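Side-chain contact in cellobiose 2-epimerase (Ruminococcus albus, PDB 3VW5), which catalyses the reversible epimerization of cellobiose to 4-O-beta-D-glucosyl-D-mannose, with a single chain folded into an (alpha/alpha)6 barrel: residues Y110-A115 against Y136-D141. The protein carries 2 engineered substitutions. Sequence-based numbering, arbitrary orientation.
Sequences YNIAFA and YRLFED. Engineered in segment 136-141: Leu138 (natural residue Pro).
Leu138, an engineered residue that replaces a proline, meets Ile112 and Ala115 on the facing helix in a small contact in which the side chains that meet are apolar. Its CB faces the CG2 branch of Ile112 at 4.0 Å, while its CD1 methyl reaches CB of Ala115 at 3.7 Å, so that the leucine touches two residues spaced i and i+3, about one helical turn apart. The chain runs out in this direction because CG lies anti to the carbonyl carbon (chi1 -63°) and CD1 extends it further (chi2 176°). In Ile112 the CG2 methyl is anti to the backbone N, the placing from which it meets Leu138; it also lies 4.0 Å from the carbonyl O of Leu138. The backbones approach to 6.9 Å between CA of Ile112 and CA of Leu138, and no hydrogen bond crosses the interface; all three touching residues are buried.

On the flanks, Ile112 also packs on Trp160, and Asp141 OD2 accepts a hydrogen bond from Gly91 N. On the other side of helix 109-126, Phe114 makes a cation-pi contact with Arg52 and an edge-to-face one with Tyr373. The arrangement joins helices 109-126 and 129-145, consecutive in the chain and linked by a short turn, as a helical hairpin of the (alpha/alpha)6 barrel.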
loop_
_atom_site.group_PDB
_atom_site.type_symbol
_atom_site.label_atom_id
_atom_site.label_comp_id
_atom_site.label_asym_id
_atom_site.label_seq_id
_atom_site.Cartn_x
_atom_site.Cartn_y
_atom_site.Cartn_z
ATOM N N TYR A 110 1.311 -2.447 -11.146
ATOM C CA TYR A 110 1.150 -2.266 -9.711
ATOM C C TYR A 110 2.504 -2.249 -8.986
ATOM O O TYR A 110 2.747 -1.416 -8.104
ATOM C CB TYR A 110 0.257 -3.398 -9.228
ATOM C CG TYR A 110 0.068 -3.512 -7.761
ATOM C CD1 TYR A 110 -1.019 -2.921 -7.152
ATOM C CD2 TYR A 110 0.943 -4.262 -6.980
ATOM C CE1 TYR A 110 -1.227 -3.041 -5.794
ATOM C CE2 TYR A 110 0.755 -4.388 -5.613
ATOM C CZ TYR A 110 -0.339 -3.775 -5.022
ATOM O OH TYR A 110 -0.568 -3.896 -3.666
ATOM N N ASN A 111 3.383 -3.167 -9.374
ATOM C CA ASN A 111 4.718 -3.261 -8.802
ATOM C C ASN A 111 5.550 -2.042 -9.173
ATOM O O ASN A 111 6.168 -1.427 -8.300
ATOM C CB ASN A 111 5.400 -4.548 -9.271
ATOM C CG ASN A 111 6.722 -4.814 -8.568
ATOM O OD1 ASN A 111 6.924 -4.418 -7.421
ATOM N ND2 ASN A 111 7.628 -5.498 -9.259
ATOM N N ILE A 112 5.553 -1.679 -10.460
ATOM C CA ILE A 112 6.272 -0.479 -10.918
ATOM C C ILE A 112 5.796 0.820 -10.255
ATOM O O ILE A 112 6.606 1.708 -9.966
ATOM C CB ILE A 112 6.201 -0.292 -12.440
ATOM C CG1 ILE A 112 6.689 -1.553 -13.162
ATOM C CG2 ILE A 112 7.008 0.937 -12.841
ATOM C CD1 ILE A 112 6.100 -1.748 -14.557
ATOM N N ALA A 113 4.491 0.945 -10.031
ATOM C CA ALA A 113 3.961 2.119 -9.362
ATOM C C ALA A 113 4.602 2.240 -7.980
ATOM O O ALA A 113 4.936 3.329 -7.532
ATOM C CB ALA A 113 2.440 2.040 -9.245
ATOM N N PHE A 114 4.770 1.110 -7.305
ATOM C CA PHE A 114 5.270 1.131 -5.944
ATOM C C PHE A 114 6.721 1.582 -5.891
ATOM O O PHE A 114 7.087 2.412 -5.058
ATOM C CB PHE A 114 5.113 -0.227 -5.274
ATOM C CG PHE A 114 4.079 -0.240 -4.225
ATOM C CD1 PHE A 114 4.307 0.414 -3.022
ATOM C CD2 PHE A 114 2.851 -0.880 -4.439
ATOM C CE1 PHE A 114 3.327 0.431 -2.035
ATOM C CE2 PHE A 114 1.861 -0.883 -3.459
ATOM C CZ PHE A 114 2.099 -0.221 -2.253
ATOM N N ALA A 115 7.540 1.015 -6.776
ATOM C CA ALA A 115 8.903 1.503 -6.978
ATOM C C ALA A 115 8.924 3.041 -7.085
ATOM O O ALA A 115 9.704 3.707 -6.403
ATOM C CB ALA A 115 9.526 0.852 -8.206
ATOM N N TYR A 136 11.269 9.139 -12.325
ATOM C CA TYR A 136 10.744 9.607 -13.603
ATOM C C TYR A 136 10.970 8.551 -14.669
ATOM O O TYR A 136 10.121 8.333 -15.526
ATOM C CB TYR A 136 11.409 10.920 -14.017
ATOM C CG TYR A 136 10.820 12.144 -13.365
ATOM C CD1 TYR A 136 9.563 12.596 -13.725
ATOM C CD2 TYR A 136 11.518 12.844 -12.385
ATOM C CE1 TYR A 136 9.019 13.713 -13.136
ATOM C CE2 TYR A 136 10.980 13.952 -11.787
ATOM C CZ TYR A 136 9.727 14.390 -12.172
ATOM O OH TYR A 136 9.161 15.508 -11.596
ATOM N N ARG A 137 12.117 7.881 -14.606
ATOM C CA ARG A 137 12.411 6.831 -15.565
ATOM C C ARG A 137 11.288 5.784 -15.577
ATOM O O ARG A 137 10.853 5.340 -16.638
ATOM C CB ARG A 137 13.756 6.156 -15.279
ATOM C CG ARG A 137 14.107 5.144 -16.353
ATOM C CD ARG A 137 15.278 4.264 -15.991
ATOM N NE ARG A 137 16.307 4.294 -17.030
ATOM C CZ ARG A 137 17.375 5.097 -17.008
ATOM N NH1 ARG A 137 17.581 5.943 -15.984
ATOM N NH2 ARG A 137 18.249 5.053 -18.012
ATOM N N LEU A 138 10.832 5.403 -14.383
ATOM C CA LEU A 138 9.806 4.377 -14.239
ATOM C C LEU A 138 8.400 4.910 -14.560
ATOM O O LEU A 138 7.575 4.213 -15.148
ATOM C CB LEU A 138 9.863 3.762 -12.838
ATOM C CG LEU A 138 11.147 3.016 -12.490
ATOM C CD1 LEU A 138 11.102 2.546 -11.058
ATOM C CD2 LEU A 138 11.374 1.845 -13.426
ATOM N N PHE A 139 8.134 6.146 -14.170
ATOM C CA PHE A 139 6.946 6.844 -14.646
ATOM C C PHE A 139 6.852 6.797 -16.184
ATOM O O PHE A 139 5.801 6.480 -16.728
ATOM C CB PHE A 139 6.963 8.287 -14.143
ATOM C CG PHE A 139 5.995 9.196 -14.834
ATOM C CD1 PHE A 139 4.659 9.225 -14.458
ATOM C CD2 PHE A 139 6.424 10.067 -15.828
ATOM C CE1 PHE A 139 3.760 10.083 -15.080
ATOM C CE2 PHE A 139 5.521 10.938 -16.457
ATOM C CZ PHE A 139 4.193 10.943 -16.078
ATOM N N GLU A 140 7.951 7.099 -16.880
ATOM C CA GLU A 140 7.961 7.049 -18.339
ATOM C C GLU A 140 7.688 5.643 -18.867
ATOM O O GLU A 140 6.925 5.461 -19.827
ATOM C CB GLU A 140 9.278 7.585 -18.895
ATOM C CG GLU A 140 9.346 9.099 -18.866
ATOM C CD GLU A 140 10.539 9.650 -19.614
ATOM O OE1 GLU A 140 11.655 9.076 -19.490
ATOM O OE2 GLU A 140 10.353 10.666 -20.332
ATOM N N ASP A 141 8.305 4.652 -18.231
ATOM C CA ASP A 141 8.109 3.263 -18.615
ATOM C C ASP A 141 6.656 2.832 -18.482
ATOM O O ASP A 141 6.168 2.065 -19.301
ATOM C CB ASP A 141 9.005 2.324 -17.796
ATOM C CG ASP A 141 10.474 2.480 -18.133
ATOM O OD1 ASP A 141 10.768 3.195 -19.125
ATOM O OD2 ASP A 141 11.327 1.888 -17.421
#